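Local coordinates for protein bottromycin amidohydrolase (Streptomyces purpureus, PDB 6I5S) that probably cleaves the amide bond that joins the follower peptide to the thiazoline of a bottromycin precursor, as a zinc-containing amidohydrolase and gatekeeper of the pathway, at residues R34-F40 with L423-F428; F40-I46 with P81-T87. Residues are numbered along the deposited sequence.

Overall arrangement
A small beta domain built from both ends of an amidohydrolase chain illustrates how distant sequence can share one core. After helix 23-31 the chain passes through 34-40, which contact 1 joins to the hairpin 423-428, closing a loop of 382 residues that takes in most of the chain. At Ala42 it turns a corner out of strand 38-41; strand 43-45 then pairs with strand 84-95 in contact 2, a short closure within the long one, sharing Phe40 with it. Phe428 CZ packs 4.0 Å from Trp84 CH2. The two contacts together tie the three-stranded antiparallel sheet to the mixed sheet, whose strand 84-95 runs on to the zinc ligand His94.

Contact 1. Residues R34-F40 with L423-F428; sequences RPRTHVF and LVDGVF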
# COMPACT_ATOMS: atom_id res chain seq x y z
N ARG A 34 -6.91 -20.62 13.88
CA ARG A 34 -7.28 -21.57 12.84
C ARG A 34 -6.07 -22.41 12.44
O ARG A 34 -4.92 -22.05 12.76
CB ARG A 34 -7.82 -20.84 11.64
CG ARG A 34 -9.21 -20.31 11.85
CD ARG A 34 -9.86 -20.26 10.56
NE ARG A 34 -11.26 -19.90 10.67
CZ ARG A 34 -11.94 -19.42 9.64
NH1 ARG A 34 -11.37 -19.33 8.46
NH2 ARG A 34 -13.20 -19.09 9.77
N PRO A 35 -6.30 -23.51 11.72
CA PRO A 35 -5.17 -24.34 11.25
C PRO A 35 -4.27 -23.54 10.32
O PRO A 35 -4.73 -22.71 9.52
CB PRO A 35 -5.87 -25.49 10.50
CG PRO A 35 -7.23 -25.52 11.04
CD PRO A 35 -7.60 -24.13 11.38
N ARG A 36 -2.96 -23.80 10.41
CA ARG A 36 -2.00 -23.16 9.50
C ARG A 36 -1.30 -24.19 8.63
O ARG A 36 -0.24 -23.91 8.05
CB ARG A 36 -0.98 -22.31 10.25
CG ARG A 36 -1.66 -21.10 10.92
CD ARG A 36 -0.72 -20.35 11.84
NE ARG A 36 -1.49 -19.41 12.66
CZ ARG A 36 -1.60 -18.10 12.47
NH1 ARG A 36 -1.03 -17.49 11.43
NH2 ARG A 36 -2.38 -17.41 13.30
N THR A 37 -1.91 -25.36 8.51
CA THR A 37 -1.40 -26.46 7.72
C THR A 37 -2.49 -26.90 6.78
O THR A 37 -3.62 -27.11 7.21
CB THR A 37 -0.93 -27.62 8.63
OG1 THR A 37 0.26 -27.20 9.34
CG2 THR A 37 -0.65 -28.90 7.79
N HIS A 38 -2.17 -27.00 5.50
CA HIS A 38 -3.17 -27.22 4.46
C HIS A 38 -2.57 -28.01 3.32
O HIS A 38 -1.37 -27.99 3.10
CB HIS A 38 -3.69 -25.91 3.87
CG HIS A 38 -4.21 -24.94 4.88
ND1 HIS A 38 -5.50 -24.99 5.36
CD2 HIS A 38 -3.59 -23.94 5.55
CE1 HIS A 38 -5.66 -24.03 6.26
NE2 HIS A 38 -4.52 -23.38 6.39
N VAL A 39 -3.45 -28.61 2.53
CA VAL A 39 -3.14 -29.03 1.17
C VAL A 39 -4.21 -28.43 0.27
O VAL A 39 -5.40 -28.65 0.49
CB VAL A 39 -3.10 -30.55 1.03
CG1 VAL A 39 -2.81 -30.93 -0.43
CG2 VAL A 39 -2.06 -31.12 1.94
N PHE A 40 -3.80 -27.65 -0.72
CA PHE A 40 -4.71 -27.11 -1.74
C PHE A 40 -4.42 -27.86 -3.03
O PHE A 40 -3.28 -27.83 -3.53
CB PHE A 40 -4.50 -25.59 -1.94
CG PHE A 40 -4.72 -24.76 -0.71
CD1 PHE A 40 -5.97 -24.29 -0.39
CD2 PHE A 40 -3.68 -24.48 0.15
CE1 PHE A 40 -6.17 -23.57 0.74
CE2 PHE A 40 -3.88 -23.74 1.26
CZ PHE A 40 -5.12 -23.29 1.57
N LEU A 423 -4.85 -16.50 1.99
CA LEU A 423 -4.01 -17.21 2.96
C LEU A 423 -3.05 -16.22 3.60
O LEU A 423 -2.24 -15.59 2.90
CB LEU A 423 -3.22 -18.29 2.25
CG LEU A 423 -2.48 -19.33 3.07
CD1 LEU A 423 -3.42 -20.17 3.91
CD2 LEU A 423 -1.72 -20.22 2.11
N VAL A 424 -3.11 -16.10 4.93
CA VAL A 424 -2.34 -15.10 5.66
C VAL A 424 -1.54 -15.84 6.70
O VAL A 424 -2.13 -16.33 7.68
CB VAL A 424 -3.23 -14.05 6.35
CG1 VAL A 424 -2.35 -12.95 6.95
CG2 VAL A 424 -4.28 -13.53 5.48
N ASP A 425 -0.22 -15.92 6.51
CA ASP A 425 0.66 -16.67 7.45
C ASP A 425 0.02 -18.03 7.74
O ASP A 425 -0.00 -18.50 8.89
CB ASP A 425 0.90 -15.87 8.74
CG ASP A 425 2.02 -16.43 9.59
OD1 ASP A 425 2.86 -17.22 9.08
OD2 ASP A 425 2.10 -16.06 10.80
N GLY A 426 -0.50 -18.67 6.69
CA GLY A 426 -1.10 -20.02 6.82
C GLY A 426 -2.56 -20.12 7.20
O GLY A 426 -3.14 -21.23 7.09
N VAL A 427 -3.19 -19.06 7.67
CA VAL A 427 -4.62 -19.11 7.97
C VAL A 427 -5.38 -18.87 6.67
O VAL A 427 -5.17 -17.84 6.01
CB VAL A 427 -5.02 -18.08 9.02
CG1 VAL A 427 -6.52 -17.99 9.16
CG2 VAL A 427 -4.34 -18.36 10.36
N PHE A 428 -6.29 -19.76 6.34
CA PHE A 428 -7.05 -19.63 5.09
C PHE A 428 -8.38 -18.96 5.38
O PHE A 428 -9.26 -19.56 6.00
CB PHE A 428 -7.29 -20.98 4.43
CG PHE A 428 -7.94 -20.86 3.04
CD1 PHE A 428 -7.25 -20.29 1.99
CD2 PHE A 428 -9.24 -21.35 2.79
CE1 PHE A 428 -7.81 -20.18 0.73
CE2 PHE A 428 -9.81 -21.24 1.53
CZ PHE A 428 -9.10 -20.68 0.49
O HOH W 1 -6.96 -21.89 8.17
O HOH W 2 -2.47 -15.19 10.18
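Most of the polar contacts gather at the turn of a beta-hairpin, type I' from Val424 to Val427. Within it, Val424 N to Val427 O and Val427 N to Val424 O are both 2.9 Å. His38 NE2 donates to Gly426 O at 2.6 Å, while Arg36 NH1 reaches Asp425 O at 2.9 Å and makes a long salt bridge to Asp425 OD2 at 3.5 Å; Asp425 is also paired with Arg133. Arg34 NH1 bonds only weakly to Phe428 O (3.2 Å), its stronger partner being Asp433.

Two waters extend this network. One links Pro35 O (2.7 Å) to Phe428 N (2.9 Å); the other links Arg36 NH1 (3.0 Å) to Val424 O (2.8 Å).

The type I' backbone calls for glycine: at phi/psi 88/-14° a CB on Gly426 would jam against the preceding carbonyl O, and it would clash with Arg36 CB as well. Arg36 CA also approaches Gly426 O at 3.3 Å in a CA-H...O contact, and Val427 CG2 lies over one face of the Arg36 guanidinium.

The apolar end is aromatic: Phe40 CE1 sits over the Phe428 ring, 3.7 Å from Phe428 CD1, with the ring planes oblique at 56°. Phe40 CE2 lies 4.2 Å from Leu423 CD2, and Phe404 joins the cluster. Such joining of N- and C-terminal segments in a small beta domain beside the catalytic domain is a feature of many amidohydrolase-superfamily enzymes.

Contact 2. Residues F40-I46 with P81-T87; sequences FKAVGLI and PYDWYVT
A short parallel strand pair joins 43-45 to the mixed beta sheet. The axes of strand 43-45 and strand 84-87 approach to 4.6 Å and cross at -32°, with Val43 opposite Trp84, Gly44 opposite Tyr85 and Leu45 opposite Val86. Gly44 N to Trp84 O (2.8 Å), Val86 N to Gly44 O (2.9 Å) and Ile46 N to Val86 O (2.8 Å) set the register. Backbone bonds also link Val43 with Arg57, Leu45 with Ala54 and Tyr85 with Tyr405. Ala42 (phi/psi 59/54°) turns the corner; its O accepts from Asp83 N (2.9 Å) and weakly from Trp84 N (3.4 Å), its N pairs with Asp58 OD1, and Asp83 O with Arg406 NH1.

Val43 CG1 lies 3.5 Å from Val86 CG2 (both t), on the face of Leu45 and Trp84 (chi1 m). On the other face a CB on Gly44 would strike Tyr82 (chi1 m) CE1, 3.4 Å from Gly44 CA; Tyr82 OH bonds to Ala54 O. A water accepts from Trp84 NE1 (3.2 Å) and, weakly, Lys41 N (3.4 Å).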
# COMPACT_ATOMS: atom_id res chain seq x y z
N PHE A 40 -3.80 -27.65 -0.72
CA PHE A 40 -4.71 -27.11 -1.74
C PHE A 40 -4.42 -27.86 -3.03
O PHE A 40 -3.28 -27.83 -3.53
CB PHE A 40 -4.50 -25.59 -1.94
CG PHE A 40 -4.72 -24.76 -0.71
CD1 PHE A 40 -5.97 -24.29 -0.39
CD2 PHE A 40 -3.68 -24.48 0.15
CE1 PHE A 40 -6.17 -23.57 0.74
CE2 PHE A 40 -3.88 -23.74 1.26
CZ PHE A 40 -5.12 -23.29 1.57
N LYS A 41 -5.42 -28.52 -3.59
CA LYS A 41 -5.23 -29.36 -4.76
C LYS A 41 -5.33 -28.54 -6.03
O LYS A 41 -6.09 -27.57 -6.10
CB LYS A 41 -6.27 -30.48 -4.80
CG LYS A 41 -5.99 -31.62 -3.85
CD LYS A 41 -7.23 -32.03 -3.06
CE LYS A 41 -8.39 -32.43 -3.98
NZ LYS A 41 -9.55 -32.98 -3.23
N ALA A 42 -4.53 -28.92 -7.03
CA ALA A 42 -4.68 -28.44 -8.39
C ALA A 42 -4.57 -26.92 -8.47
O ALA A 42 -5.44 -26.24 -9.03
CB ALA A 42 -6.01 -28.92 -8.98
N VAL A 43 -3.47 -26.38 -7.94
CA VAL A 43 -3.28 -24.94 -7.87
C VAL A 43 -2.46 -24.52 -9.07
O VAL A 43 -1.44 -25.16 -9.38
CB VAL A 43 -2.56 -24.54 -6.56
CG1 VAL A 43 -2.06 -23.11 -6.61
CG2 VAL A 43 -3.48 -24.71 -5.36
N GLY A 44 -2.90 -23.45 -9.76
CA GLY A 44 -2.08 -22.81 -10.77
C GLY A 44 -1.38 -21.58 -10.19
O GLY A 44 -2.01 -20.56 -9.89
N LEU A 45 -0.08 -21.68 -9.97
CA LEU A 45 0.68 -20.57 -9.41
C LEU A 45 0.94 -19.57 -10.52
O LEU A 45 1.56 -19.92 -11.53
CB LEU A 45 1.99 -21.04 -8.79
CG LEU A 45 2.99 -19.97 -8.31
CD1 LEU A 45 2.36 -19.13 -7.23
CD2 LEU A 45 4.32 -20.58 -7.82
N ILE A 46 0.44 -18.35 -10.36
CA ILE A 46 0.69 -17.30 -11.35
C ILE A 46 2.03 -16.64 -11.05
O ILE A 46 2.31 -16.25 -9.90
CB ILE A 46 -0.46 -16.30 -11.36
CG1 ILE A 46 -1.76 -17.03 -11.81
CG2 ILE A 46 -0.16 -15.11 -12.25
CD1 ILE A 46 -2.98 -16.15 -11.73
N PRO A 81 -7.50 -30.19 -14.53
CA PRO A 81 -7.89 -28.78 -14.53
C PRO A 81 -7.43 -28.06 -13.28
O PRO A 81 -7.08 -28.68 -12.27
CB PRO A 81 -9.42 -28.81 -14.60
CG PRO A 81 -9.80 -30.17 -14.08
CD PRO A 81 -8.67 -31.10 -14.43
N TYR A 82 -7.42 -26.73 -13.35
CA TYR A 82 -7.08 -25.93 -12.18
C TYR A 82 -8.32 -25.81 -11.29
O TYR A 82 -9.41 -25.48 -11.76
CB TYR A 82 -6.62 -24.53 -12.58
CG TYR A 82 -5.34 -24.45 -13.37
CD1 TYR A 82 -4.11 -24.74 -12.78
CD2 TYR A 82 -5.35 -24.04 -14.70
CE1 TYR A 82 -2.93 -24.65 -13.50
CE2 TYR A 82 -4.16 -23.94 -15.44
CZ TYR A 82 -2.96 -24.25 -14.83
OH TYR A 82 -1.77 -24.15 -15.56
N ASP A 83 -8.14 -26.09 -9.99
CA ASP A 83 -9.18 -25.75 -9.03
C ASP A 83 -9.00 -24.33 -8.51
O ASP A 83 -9.95 -23.71 -8.04
CB ASP A 83 -9.14 -26.70 -7.83
CG ASP A 83 -9.63 -28.10 -8.17
OD1 ASP A 83 -10.10 -28.32 -9.30
OD2 ASP A 83 -9.48 -28.98 -7.30
N TRP A 84 -7.77 -23.85 -8.54
CA TRP A 84 -7.45 -22.56 -7.99
C TRP A 84 -6.39 -21.91 -8.85
O TRP A 84 -5.52 -22.59 -9.41
CB TRP A 84 -6.88 -22.65 -6.59
CG TRP A 84 -7.69 -23.22 -5.50
CD1 TRP A 84 -7.54 -24.44 -4.93
CD2 TRP A 84 -8.72 -22.55 -4.76
NE1 TRP A 84 -8.43 -24.59 -3.90
CE2 TRP A 84 -9.16 -23.45 -3.78
CE3 TRP A 84 -9.33 -21.31 -4.85
CZ2 TRP A 84 -10.19 -23.13 -2.90
CZ3 TRP A 84 -10.34 -21.00 -3.96
CH2 TRP A 84 -10.74 -21.90 -3.00
N TYR A 85 -6.44 -20.57 -8.90
CA TYR A 85 -5.34 -19.75 -9.40
C TYR A 85 -4.83 -18.91 -8.23
O TYR A 85 -5.64 -18.35 -7.49
CB TYR A 85 -5.83 -18.84 -10.52
CG TYR A 85 -6.35 -19.56 -11.71
CD1 TYR A 85 -5.52 -19.87 -12.79
CD2 TYR A 85 -7.68 -19.95 -11.79
CE1 TYR A 85 -6.03 -20.56 -13.93
CE2 TYR A 85 -8.17 -20.62 -12.92
CZ TYR A 85 -7.33 -20.90 -13.97
OH TYR A 85 -7.80 -21.58 -15.09
N VAL A 86 -3.51 -18.86 -8.06
CA VAL A 86 -2.92 -18.28 -6.86
C VAL A 86 -1.88 -17.26 -7.24
O VAL A 86 -1.03 -17.50 -8.10
CB VAL A 86 -2.31 -19.38 -5.98
CG1 VAL A 86 -1.42 -18.82 -4.94
CG2 VAL A 86 -3.45 -20.16 -5.32
N THR A 87 -1.91 -16.12 -6.55
CA THR A 87 -0.84 -15.14 -6.57
C THR A 87 -0.20 -15.00 -5.19
O THR A 87 -0.82 -15.32 -4.18
CB THR A 87 -1.36 -13.76 -7.01
OG1 THR A 87 -2.22 -13.21 -6.01
CG2 THR A 87 -2.18 -13.89 -8.29
O HOH W 3 -8.42 -27.45 -2.55